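Local atomic coordinates of sefir domain protein (Bacillus cereus F65185, PDB entry 5Y8E), a protein that probably acts in signalling by pairing with other SEFIR domains, the role its fold plays in related receptors and adaptors of the wider STIR clan. Residues K25-K28 against E33-L36; R38-V43 against F48-N53; C65-C70 against G106-E111; Y112-P115 against S120-A123; L124-E129 against K133-L138. One frame throughout, in Å; residues are numbered along the deposited sequence. Where two conformers were deposited one is given.

Contact 1 (K25-K28 against E33-L36)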
# COMPACT_ATOMS: atom_id res chain seq x y z
N LYS A 25 5.89 -12.85 -4.27
CA LYS A 25 5.20 -13.83 -3.45
C LYS A 25 3.69 -13.80 -3.69
O LYS A 25 3.05 -14.79 -3.83
CB LYS A 25 5.53 -13.60 -1.99
CG LYS A 25 4.96 -14.66 -1.06
CD LYS A 25 5.45 -14.52 0.35
CE LYS A 25 4.94 -15.56 1.29
NZ LYS A 25 5.27 -15.32 2.70
N LEU A 26 3.17 -12.58 -3.73
CA LEU A 26 1.75 -12.39 -3.97
C LEU A 26 1.31 -12.99 -5.31
O LEU A 26 0.27 -13.55 -5.37
CB LEU A 26 1.37 -10.90 -3.94
CG LEU A 26 1.34 -10.22 -2.59
CD1 LEU A 26 1.30 -8.70 -2.70
CD2 LEU A 26 0.27 -10.74 -1.74
N MET A 27 2.12 -12.83 -6.32
CA MET A 27 1.76 -13.36 -7.62
C MET A 27 1.92 -14.90 -7.64
O MET A 27 1.15 -15.59 -8.20
CB MET A 27 2.55 -12.70 -8.75
CG MET A 27 2.15 -11.25 -8.98
SD MET A 27 2.55 -10.63 -10.66
CE MET A 27 1.58 -11.71 -11.59
N LYS A 28 2.95 -15.37 -6.97
CA LYS A 28 3.24 -16.80 -6.98
C LYS A 28 2.27 -17.61 -6.14
O LYS A 28 1.86 -18.67 -6.53
CB LYS A 28 4.70 -17.09 -6.55
CG LYS A 28 5.00 -18.53 -6.33
CD LYS A 28 6.44 -18.92 -6.58
CE LYS A 28 6.76 -20.35 -6.04
NZ LYS A 28 8.19 -20.53 -5.73
N GLU A 33 -2.71 -10.27 -9.46
CA GLU A 33 -1.85 -9.52 -10.35
C GLU A 33 -1.31 -8.33 -9.58
O GLU A 33 -2.08 -7.62 -8.93
CB GLU A 33 -2.65 -9.03 -11.56
CG GLU A 33 -3.19 -10.15 -12.43
CD GLU A 33 -2.10 -10.88 -13.18
OE1 GLU A 33 -0.96 -10.36 -13.25
OE2 GLU A 33 -2.36 -11.98 -13.69
N VAL A 34 0.00 -8.12 -9.63
CA VAL A 34 0.61 -7.01 -8.90
C VAL A 34 1.10 -5.94 -9.85
O VAL A 34 1.79 -6.24 -10.84
CB VAL A 34 1.74 -7.48 -7.94
CG1 VAL A 34 2.45 -6.28 -7.32
CG2 VAL A 34 1.19 -8.37 -6.85
N ILE A 35 0.71 -4.70 -9.57
CA ILE A 35 1.23 -3.54 -10.27
C ILE A 35 2.40 -2.95 -9.48
O ILE A 35 2.21 -2.39 -8.40
CB ILE A 35 0.13 -2.46 -10.45
CG1 ILE A 35 -1.09 -3.05 -11.15
CG2 ILE A 35 0.68 -1.27 -11.23
CD1 ILE A 35 -2.34 -2.14 -11.14
N LEU A 36 3.60 -3.09 -10.03
CA LEU A 36 4.82 -2.66 -9.34
C LEU A 36 5.65 -1.76 -10.25
O LEU A 36 5.90 -2.10 -11.41
CB LEU A 36 5.65 -3.89 -8.93
CG LEU A 36 6.91 -3.61 -8.09
CD1 LEU A 36 6.54 -2.99 -6.73
CD2 LEU A 36 7.72 -4.89 -7.91
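M27, near the end of helix 13-29, and E33, at the start of strand 33-35, bring the two backbones to 5.9 Å between their CA atoms, the closest approach of K25-K28 to E33-L36. No hydrogen bond joins the segments; side chains do the work. V34 directs its CB toward the helix and reaches it with one branch: CG2 lies 3.7 Å from M27 CG and 3.9 Å from L26 CB. L26 meets it almost at right angles, chiefly through CB. A beta-branched valine suits this place, being at home in a strand and short enough to fit under a helix. M27 is flexible and unbranched; its SD lies 3.7 Å from V34 N, and the bend at chi3 (62°) then turns CE to E33 OE1, 3.3 Å away. E33 itself sets out away from the helix and returns by a bend at chi2 (-69°). Its backbone pairs with P2 and with V4 of strand 3-7, and the contact joins the helix and second strand of the beta-alpha-beta unit formed by strand 3-7, helix 13-29 and strand 33-35. The chemistry is mostly apolar, with M27 CE also against a carboxylate oxygen; for the apolar part this implies adhesion largely by dispersion and exclusion of water, and V34 N, which the contact buries, has no hydrogen-bonding partner.

Contact 2 (R38-V43 against F48-N53); sequences RWHGVV and FEFMEN
V42 sets its CG2 methyl squarely over the ring of F50, 3.5 Å from the ring centroid and only 8° off the ring normal, a CH-pi contact of the methyl with the ring face. The nearest ring atom to V42 CG2 is F50 CD1 at 3.6 Å, but all six ring carbons lie within about 4 Å, as expected of a methyl over the centre. The second branch is used too: V42 CG1 rests 3.9 Å from F50 CB, so the valine straddles the base of the phenylalanine as well as its ring. F50 reaches out from its helix with CG anti to the backbone N (chi1 -178°), which carries the ring across to the loop. Farther along that ring H40 joins in. F50 CE1 comes over one face of the imidazole, near its rim, 4.0 Å from H40 CG; the planes are inclined at 51° with centroids 5.5 Å apart, an oblique aromatic pair. G41, between the two loop residues, has a positive phi, a conformation glycine adopts easily, and on either side of it in sequence H40 and V42 meet the same ring. F50 also touches I35 and D37. The arrangement is that of a surface loop folded back on the helix it leads into, here the connection between strand 33-35 and helix 47-57 in the alpha/beta fold of a SEFIR domain.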
# COMPACT_ATOMS: atom_id res chain seq x y z
N ARG A 38 8.80 -1.09 -10.61
CA ARG A 38 10.02 -1.59 -11.23
C ARG A 38 9.78 -2.54 -12.39
O ARG A 38 10.58 -2.61 -13.33
CB ARG A 38 10.94 -2.19 -10.18
CG ARG A 38 11.32 -1.15 -9.15
CD ARG A 38 12.07 -1.76 -8.00
NE ARG A 38 13.35 -2.29 -8.43
CZ ARG A 38 14.09 -3.09 -7.67
NH1 ARG A 38 13.65 -3.43 -6.47
NH2 ARG A 38 15.26 -3.54 -8.10
N TRP A 39 8.65 -3.24 -12.36
CA TRP A 39 8.27 -4.13 -13.46
C TRP A 39 7.80 -3.32 -14.66
O TRP A 39 7.77 -3.83 -15.78
CB TRP A 39 7.19 -5.11 -13.01
CG TRP A 39 7.70 -6.18 -12.08
CD1 TRP A 39 9.01 -6.55 -11.90
CD2 TRP A 39 6.92 -6.99 -11.19
NE1 TRP A 39 9.08 -7.56 -10.96
CE2 TRP A 39 7.82 -7.85 -10.51
CE3 TRP A 39 5.56 -7.10 -10.92
CZ2 TRP A 39 7.38 -8.78 -9.57
CZ3 TRP A 39 5.13 -8.02 -9.98
CH2 TRP A 39 6.04 -8.85 -9.32
N HIS A 40 7.45 -2.07 -14.42
CA HIS A 40 7.02 -1.15 -15.46
C HIS A 40 8.12 -0.17 -15.86
O HIS A 40 7.93 0.65 -16.76
CB HIS A 40 5.77 -0.38 -15.02
CG HIS A 40 4.53 -1.22 -15.00
ND1 HIS A 40 3.62 -1.23 -16.04
CD2 HIS A 40 4.04 -2.07 -14.07
CE1 HIS A 40 2.64 -2.06 -15.76
NE2 HIS A 40 2.87 -2.59 -14.57
N GLY A 41 9.26 -0.25 -15.18
CA GLY A 41 10.39 0.62 -15.49
C GLY A 41 10.07 2.10 -15.38
O GLY A 41 10.52 2.91 -16.21
N VAL A 42 9.29 2.45 -14.37
CA VAL A 42 8.82 3.82 -14.19
C VAL A 42 9.97 4.81 -14.01
O VAL A 42 10.85 4.63 -13.16
CB VAL A 42 7.83 3.91 -13.03
CG1 VAL A 42 7.29 5.34 -12.88
CG2 VAL A 42 6.67 2.93 -13.25
N VAL A 43 9.98 5.84 -14.85
CA VAL A 43 10.97 6.92 -14.77
C VAL A 43 10.65 7.76 -13.54
O VAL A 43 9.47 7.98 -13.24
CB VAL A 43 10.92 7.80 -16.04
CG1 VAL A 43 11.86 8.99 -15.93
CG2 VAL A 43 11.27 6.97 -17.27
N PHE A 48 4.59 10.10 -9.81
CA PHE A 48 3.29 10.58 -9.34
C PHE A 48 2.19 10.11 -10.28
O PHE A 48 1.23 9.57 -9.87
CB PHE A 48 3.27 12.11 -9.22
CG PHE A 48 1.99 12.66 -8.70
CD1 PHE A 48 1.78 12.82 -7.37
CD2 PHE A 48 1.01 13.02 -9.54
CE1 PHE A 48 0.64 13.31 -6.89
CE2 PHE A 48 -0.17 13.57 -9.04
CZ PHE A 48 -0.33 13.69 -7.71
N GLU A 49 2.41 10.32 -11.56
CA GLU A 49 1.43 9.90 -12.55
C GLU A 49 1.19 8.38 -12.46
O GLU A 49 0.11 7.93 -12.54
CB GLU A 49 1.83 10.30 -13.96
CG GLU A 49 0.87 9.91 -14.98
CD GLU A 49 1.26 10.38 -16.40
OE1 GLU A 49 2.12 11.22 -16.50
OE2 GLU A 49 0.69 9.88 -17.38
N PHE A 50 2.26 7.63 -12.26
CA PHE A 50 2.11 6.17 -12.16
C PHE A 50 1.29 5.80 -10.92
O PHE A 50 0.43 4.98 -10.96
CB PHE A 50 3.45 5.50 -12.14
CG PHE A 50 3.39 4.03 -12.08
CD1 PHE A 50 3.06 3.29 -13.18
CD2 PHE A 50 3.70 3.36 -10.91
CE1 PHE A 50 3.02 1.92 -13.09
CE2 PHE A 50 3.67 2.00 -10.85
CZ PHE A 50 3.31 1.29 -11.89
N MET A 51 1.58 6.50 -9.84
CA MET A 51 0.86 6.29 -8.61
C MET A 51 -0.64 6.58 -8.78
O MET A 51 -1.47 5.78 -8.50
CB MET A 51 1.45 7.14 -7.48
CG MET A 51 0.70 7.10 -6.14
SD MET A 51 1.31 8.22 -4.81
CE MET A 51 1.57 9.79 -5.70
N GLU A 52 -0.94 7.77 -9.24
CA GLU A 52 -2.33 8.16 -9.45
C GLU A 52 -3.10 7.17 -10.35
O GLU A 52 -4.16 6.73 -10.04
CB GLU A 52 -2.45 9.59 -9.97
CG GLU A 52 -3.71 10.24 -9.64
CD GLU A 52 -3.64 11.78 -9.70
OE1 GLU A 52 -2.94 12.28 -10.54
OE2 GLU A 52 -4.26 12.45 -8.88
N ASN A 53 -2.51 6.85 -11.47
CA ASN A 53 -3.14 5.92 -12.39
C ASN A 53 -3.30 4.50 -11.81
O ASN A 53 -4.27 3.86 -12.01
CB ASN A 53 -2.39 5.78 -13.67
CG ASN A 53 -3.12 4.91 -14.64
OD1 ASN A 53 -4.13 5.35 -15.18
ND2 ASN A 53 -2.69 3.68 -14.85

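Contact 3 (C65-C70 against G106-E111); sequences CDKDYC and GEENGE
The carboxylate of E108 is the flat group of this contact, and the ammonium of K67 meets it from above its plane, 57° out of it. K67 NZ donates to E108 OE2 at 2.7 Å, a short salt bridge made to one oxygen; K67 CE follows close behind, 3.1 Å from the same E108 OE2. Both side chains reach far, and they cross at about a right angle. In the lysine CG points opposite the main-chain N of K67 (chi1 174°) and the chain then bends at chi3 (-101°), while the glutamate runs out extended to meet it. Long, flexible, charged residues suit two surface elements whose backbones stay well apart. A second carboxylate caps the helix of the lysine: D66, at the N-cap, accepts from Y69 N through OD1 at 3.1 Å, again from above the carboxylate plane. On the other side, E108 opens a type I' turn that closes at E111, with N109 and G110 at positive phi in its corners, asparagine and glycine being well suited to them. The bridge thus ties the start of helix 67-75 to the end of strand 100-108, just where that strand turns back into strand 111-112, and F113 packs against both K67 and E108.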
# COMPACT_ATOMS: atom_id res chain seq x y z
N CYS A 65 3.85 1.06 4.86
CA CYS A 65 4.10 2.12 5.82
C CYS A 65 5.29 1.82 6.71
O CYS A 65 5.13 1.38 7.85
CB CYS A 65 2.86 2.35 6.66
SG CYS A 65 1.47 3.04 5.74
N ASP A 66 6.49 2.04 6.18
CA ASP A 66 7.65 2.11 7.05
C ASP A 66 7.77 3.55 7.57
O ASP A 66 6.97 4.41 7.19
CB ASP A 66 8.93 1.61 6.36
CG ASP A 66 9.31 2.42 5.12
OD1 ASP A 66 8.48 3.19 4.59
OD2 ASP A 66 10.46 2.25 4.66
N LYS A 67 8.74 3.80 8.44
CA LYS A 67 8.88 5.12 9.04
C LYS A 67 9.08 6.19 7.97
O LYS A 67 8.49 7.28 8.04
CB LYS A 67 10.05 5.13 10.03
CG LYS A 67 10.36 6.51 10.60
CD LYS A 67 11.34 6.42 11.76
CE LYS A 67 10.60 6.53 13.09
NZ LYS A 67 11.47 6.23 14.27
N ASP A 68 9.89 5.87 6.97
CA ASP A 68 10.22 6.80 5.90
C ASP A 68 8.98 7.24 5.13
O ASP A 68 8.78 8.43 4.88
CB ASP A 68 11.23 6.17 4.95
CG ASP A 68 11.65 7.11 3.83
OD1 ASP A 68 12.31 8.13 4.13
OD2 ASP A 68 11.32 6.83 2.66
N TYR A 69 8.15 6.28 4.74
CA TYR A 69 6.96 6.58 3.96
C TYR A 69 6.06 7.53 4.74
O TYR A 69 5.58 8.53 4.23
CB TYR A 69 6.20 5.29 3.65
CG TYR A 69 5.06 5.44 2.66
CD1 TYR A 69 3.81 5.88 3.08
CD2 TYR A 69 5.23 5.13 1.32
CE1 TYR A 69 2.76 6.02 2.19
CE2 TYR A 69 4.19 5.26 0.41
CZ TYR A 69 2.96 5.71 0.86
OH TYR A 69 1.92 5.84 -0.03
N CYS A 70 5.87 7.21 6.02
CA CYS A 70 4.97 7.95 6.90
C CYS A 70 5.45 9.38 7.12
O CYS A 70 4.67 10.34 7.08
CB CYS A 70 4.85 7.22 8.24
SG CYS A 70 3.67 7.91 9.44
N GLY A 106 6.71 -1.96 11.69
CA GLY A 106 7.18 -1.40 12.94
C GLY A 106 6.23 -0.36 13.50
O GLY A 106 5.14 -0.15 12.96
N GLU A 107 6.64 0.28 14.58
CA GLU A 107 5.78 1.22 15.28
C GLU A 107 6.61 2.23 16.06
O GLU A 107 7.82 2.06 16.25
CB GLU A 107 4.86 0.47 16.24
CG GLU A 107 5.61 -0.28 17.32
CD GLU A 107 4.69 -0.92 18.33
OE1 GLU A 107 4.54 -0.36 19.44
OE2 GLU A 107 4.11 -1.98 18.02
N GLU A 108 5.95 3.29 16.52
CA GLU A 108 6.61 4.34 17.27
C GLU A 108 5.63 4.91 18.29
O GLU A 108 4.46 5.15 17.95
CB GLU A 108 7.07 5.44 16.31
CG GLU A 108 7.97 6.49 16.93
CD GLU A 108 8.60 7.39 15.88
OE1 GLU A 108 7.87 7.93 15.03
OE2 GLU A 108 9.84 7.55 15.92
N ASN A 109 6.08 5.09 19.52
CA ASN A 109 5.24 5.63 20.59
C ASN A 109 3.96 4.80 20.75
O ASN A 109 2.89 5.34 21.00
CB ASN A 109 4.89 7.10 20.30
CG ASN A 109 6.11 7.93 19.95
OD1 ASN A 109 7.20 7.72 20.50
ND2 ASN A 109 5.94 8.88 19.04
N GLY A 110 4.10 3.49 20.56
CA GLY A 110 2.99 2.57 20.73
C GLY A 110 1.95 2.60 19.62
O GLY A 110 0.86 2.05 19.78
N GLU A 111 2.28 3.24 18.50
CA GLU A 111 1.34 3.31 17.38
C GLU A 111 1.96 2.92 16.05
O GLU A 111 3.16 3.12 15.83
CB GLU A 111 0.75 4.71 17.25
CG GLU A 111 0.00 5.17 18.48
CD GLU A 111 0.34 6.59 18.84
OE1 GLU A 111 0.28 7.46 17.95
OE2 GLU A 111 0.69 6.84 20.02

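Contact 4 (Y112-P115 against S120-A123); sequences YFLP and SRFA
This is a mixed apolar and polar contact within one irregular connection, the stretch from strand 111-112 to strand 124-125, whose two ends close on each other. L114 is its buried centre, and its contacts are those of one of two conformers. One branch, CD2, lies over the middle of one face of the R121 guanidinium, 3.8 Å above the plane, and comes 3.5 Å from R121 C; the other, CD1, meets A123 CB at 3.9 Å. A branched leucine can serve both neighbours at once, and the short A123 also touches Y112 CD2 with its methyl. R121 slides past L114 in the opposite direction, doubled back by bends at chi2 (-63°) and chi3 (104°). This delivers its NH2 to P115 O at 2.7 Å, in the carbonyl plane, with an N-H...O angle of 156°. The same NH2 is bonded to F118 O, so one arginine nitrogen holds two carbonyls of the connection. A water donates to Y112 O at 2.8 Å and is weakly linked to R121 NH1. The connection packs against strand 100-108, where L114 and F122 touch P102, and against helix 67-75, where P115 meets A73 and N74.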
# COMPACT_ATOMS: atom_id res chain seq x y z
N TYR A 112 1.13 2.39 15.17
CA TYR A 112 1.53 2.03 13.82
C TYR A 112 2.00 3.22 13.00
O TYR A 112 1.49 4.34 13.15
CB TYR A 112 0.38 1.35 13.08
CG TYR A 112 0.06 -0.04 13.59
CD1 TYR A 112 1.07 -0.86 14.08
CD2 TYR A 112 -1.24 -0.52 13.58
CE1 TYR A 112 0.79 -2.11 14.54
CE2 TYR A 112 -1.53 -1.78 14.04
CZ TYR A 112 -0.50 -2.57 14.52
OH TYR A 112 -0.77 -3.84 14.99
N PHE A 113 2.99 2.98 12.15
CA PHE A 113 3.35 3.94 11.13
C PHE A 113 2.18 4.02 10.17
O PHE A 113 1.93 3.10 9.40
CB PHE A 113 4.63 3.53 10.42
CG PHE A 113 5.85 3.56 11.30
CD1 PHE A 113 6.16 4.71 12.02
CD2 PHE A 113 6.66 2.45 11.42
CE1 PHE A 113 7.28 4.74 12.84
CE2 PHE A 113 7.78 2.48 12.23
CZ PHE A 113 8.08 3.62 12.94
N LEU A 114 1.45 5.12 10.28
CA LEU A 114 0.31 5.40 9.42
C LEU A 114 0.34 6.90 9.19
O LEU A 114 0.54 7.67 10.13
CB LEU A 114 -0.98 5.01 10.14
CG LEU A 114 -2.18 4.52 9.33
CD1 LEU A 114 -1.76 3.39 8.42
CD2 LEU A 114 -3.28 4.05 10.25
N PRO A 115 0.17 7.33 7.93
CA PRO A 115 0.17 8.78 7.69
C PRO A 115 -0.97 9.45 8.46
O PRO A 115 -2.00 8.80 8.66
CB PRO A 115 -0.07 8.88 6.18
CG PRO A 115 0.52 7.62 5.64
CD PRO A 115 0.16 6.57 6.66
N SER A 120 -9.30 6.11 8.68
CA SER A 120 -9.33 4.96 9.57
C SER A 120 -7.92 4.72 10.09
O SER A 120 -6.94 4.91 9.37
CB SER A 120 -9.90 3.72 8.88
OG SER A 120 -9.15 3.37 7.73
N ARG A 121 -7.82 4.33 11.36
CA ARG A 121 -6.53 4.11 12.00
C ARG A 121 -6.10 2.65 11.87
O ARG A 121 -5.20 2.19 12.58
CB ARG A 121 -6.57 4.51 13.47
CG ARG A 121 -6.39 6.00 13.71
CD ARG A 121 -5.01 6.46 13.25
NE ARG A 121 -5.07 7.19 11.98
CZ ARG A 121 -4.00 7.71 11.38
NH1 ARG A 121 -2.80 7.59 11.93
NH2 ARG A 121 -4.14 8.36 10.23
N PHE A 122 -6.75 1.93 10.97
CA PHE A 122 -6.45 0.52 10.80
C PHE A 122 -5.29 0.30 9.84
O PHE A 122 -5.04 1.10 8.93
CB PHE A 122 -7.69 -0.26 10.37
CG PHE A 122 -7.78 -0.51 8.89
CD1 PHE A 122 -7.61 -1.80 8.39
CD2 PHE A 122 -8.05 0.52 8.01
CE1 PHE A 122 -7.70 -2.04 7.03
CE2 PHE A 122 -8.14 0.29 6.65
CZ PHE A 122 -7.97 -1.00 6.15
N ALA A 123 -4.57 -0.78 10.09
CA ALA A 123 -3.42 -1.14 9.30
C ALA A 123 -3.16 -2.58 9.66
O ALA A 123 -3.53 -3.01 10.76
CB ALA A 123 -2.23 -0.28 9.67
O HOH W 1 -1.13 5.11 13.75

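Contact 5 (L124-E129 against K133-L138)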
# COMPACT_ATOMS: atom_id res chain seq x y z
N LEU A 124 -2.53 -3.32 8.76
CA LEU A 124 -2.00 -4.63 9.12
C LEU A 124 -0.65 -4.39 9.76
O LEU A 124 0.29 -3.95 9.10
CB LEU A 124 -1.85 -5.51 7.88
CG LEU A 124 -1.14 -6.86 8.07
CD1 LEU A 124 -1.88 -7.69 9.08
CD2 LEU A 124 -1.04 -7.59 6.74
N GLY A 125 -0.56 -4.66 11.06
CA GLY A 125 0.70 -4.56 11.76
C GLY A 125 1.55 -5.77 11.42
O GLY A 125 1.27 -6.88 11.88
N TRP A 126 2.58 -5.57 10.61
CA TRP A 126 3.42 -6.68 10.18
C TRP A 126 4.17 -7.30 11.35
O TRP A 126 4.82 -6.61 12.14
CB TRP A 126 4.40 -6.22 9.10
CG TRP A 126 5.02 -7.35 8.33
CD1 TRP A 126 6.29 -7.84 8.47
CD2 TRP A 126 4.40 -8.12 7.30
NE1 TRP A 126 6.49 -8.88 7.58
CE2 TRP A 126 5.35 -9.07 6.85
CE3 TRP A 126 3.13 -8.10 6.71
CZ2 TRP A 126 5.06 -9.99 5.84
CZ3 TRP A 126 2.85 -9.02 5.70
CH2 TRP A 126 3.81 -9.95 5.28
N ASN A 127 4.05 -8.62 11.49
CA ASN A 127 4.74 -9.32 12.56
C ASN A 127 5.94 -10.07 12.00
O ASN A 127 5.79 -11.14 11.40
CB ASN A 127 3.78 -10.28 13.27
CG ASN A 127 4.39 -10.90 14.52
OD1 ASN A 127 5.58 -10.73 14.78
ND2 ASN A 127 3.58 -11.63 15.28
N TYR A 128 7.12 -9.51 12.20
CA TYR A 128 8.35 -10.12 11.69
C TYR A 128 8.66 -11.45 12.37
O TYR A 128 9.46 -12.24 11.86
CB TYR A 128 9.53 -9.17 11.81
CG TYR A 128 9.48 -7.98 10.87
CD1 TYR A 128 9.83 -8.12 9.53
CD2 TYR A 128 9.08 -6.73 11.32
CE1 TYR A 128 9.79 -7.04 8.67
CE2 TYR A 128 9.03 -5.64 10.46
CZ TYR A 128 9.39 -5.80 9.14
OH TYR A 128 9.36 -4.73 8.28
N GLU A 129 8.04 -11.69 13.52
CA GLU A 129 8.25 -12.94 14.27
C GLU A 129 7.23 -14.01 13.90
O GLU A 129 7.31 -15.14 14.38
CB GLU A 129 8.21 -12.67 15.77
CG GLU A 129 9.03 -11.46 16.21
CD GLU A 129 10.48 -11.51 15.72
OE1 GLU A 129 11.11 -12.59 15.78
OE2 GLU A 129 10.98 -10.45 15.29
N LYS A 133 1.69 -15.76 9.53
CA LYS A 133 0.42 -15.23 10.04
C LYS A 133 0.10 -13.87 9.41
O LYS A 133 -1.03 -13.62 8.99
CB LYS A 133 0.46 -15.11 11.56
CG LYS A 133 -0.84 -14.62 12.18
CD LYS A 133 -0.81 -14.80 13.69
CE LYS A 133 -2.04 -14.18 14.36
NZ LYS A 133 -2.00 -12.70 14.28
N SER A 134 1.11 -13.00 9.36
CA SER A 134 0.95 -11.69 8.74
C SER A 134 0.60 -11.81 7.26
O SER A 134 -0.29 -11.10 6.77
CB SER A 134 2.22 -10.86 8.92
OG SER A 134 2.43 -10.57 10.30
N TYR A 135 1.27 -12.71 6.55
CA TYR A 135 1.03 -12.87 5.12
C TYR A 135 -0.36 -13.45 4.86
O TYR A 135 -1.05 -13.03 3.93
CB TYR A 135 2.11 -13.75 4.47
CG TYR A 135 1.93 -13.83 2.97
CD1 TYR A 135 2.46 -12.86 2.14
CD2 TYR A 135 1.19 -14.86 2.40
CE1 TYR A 135 2.28 -12.91 0.76
CE2 TYR A 135 1.00 -14.92 1.02
CZ TYR A 135 1.55 -13.95 0.21
OH TYR A 135 1.37 -14.01 -1.15
N LYS A 136 -0.75 -14.41 5.69
CA LYS A 136 -2.08 -15.01 5.58
C LYS A 136 -3.15 -13.94 5.73
O LYS A 136 -4.15 -13.94 4.99
CB LYS A 136 -2.25 -16.09 6.65
CG LYS A 136 -3.60 -16.78 6.65
CD LYS A 136 -3.65 -17.81 7.78
CE LYS A 136 -4.98 -18.53 7.85
NZ LYS A 136 -6.10 -17.62 8.20
N GLU A 137 -2.96 -13.01 6.67
CA GLU A 137 -3.94 -11.96 6.88
C GLU A 137 -3.94 -10.96 5.72
O GLU A 137 -5.00 -10.50 5.31
CB GLU A 137 -3.72 -11.24 8.22
CG GLU A 137 -4.67 -10.06 8.46
CD GLU A 137 -6.13 -10.46 8.66
OE1 GLU A 137 -6.47 -11.66 8.61
OE2 GLU A 137 -6.95 -9.54 8.88
N LEU A 138 -2.76 -10.65 5.19
CA LEU A 138 -2.67 -9.77 4.02
C LEU A 138 -3.44 -10.37 2.85
O LEU A 138 -4.19 -9.67 2.16
CB LEU A 138 -1.21 -9.54 3.62
CG LEU A 138 -0.97 -8.82 2.29
CD1 LEU A 138 -1.56 -7.41 2.30
CD2 LEU A 138 0.53 -8.76 2.00
O HOH W 2 0.73 -10.79 14.49
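S134 plays two parts at once, an unusual load for so small a side chain: its hydroxyl takes a backbone N-H while its CB lies over an indole. N127 N donates to S134 OG at 2.8 Å, with an N-H...O angle of 154°, and S134 CB sits 3.7 Å from the centroid of the six-membered ring of W126, 14° off the normal, a CH-pi contact. Serine suits the place: a single CB-OG arm offers a methylene to the ring and an acceptor to the backbone; with OG anti to the carbonyl carbon (chi1 -65°) the oxygen turns to N127. The far end of the indole, W126 CH2, comes to the edge of the Y135 ring, 4.2 Å from Y135 CB, and W18 meets W126 edge to face. L124 supplies the apolar remainder: CD2 packs 3.7 Å from L138 CB, and CD1 lies 3.7 Å from E137 CG, the glutamate's methylene, its carboxylate going on to R140. N127 OD1 accepts from E129 N at 2.9 Å, an Asx turn that shapes the chain ahead of the helix. A short loop returns the chain from strand 124-125 into helix 131-143, which packs back on it, a beta-alpha unit at the end of the alpha/beta fold.

All five contacts are partly buried or lie at the surface, and their chemistry follows. Contacts 1, 4 and 5 include buried residues, whereas none of those touching in contacts 2 and 3 is buried; contact 2 is aromatic and aliphatic, contact 3 a lone ion pair. Contact 1 relies mainly on apolar packing and contact 5 adds a hydrogen bond, whereas in contact 4 an arginine bonds carbonyls of an irregular chain. Contacts 1 and 2 adjoin through M27 on W39 and I35 on F50. Contacts 1 and 5 meet where Y135 lies against K25 and L26, joining helices 13-29 and 131-143. Contacts 3 and 4, centres about 9 Å apart, adjoin through F113, which leaves segment 112-115 to pack on K67 and E108.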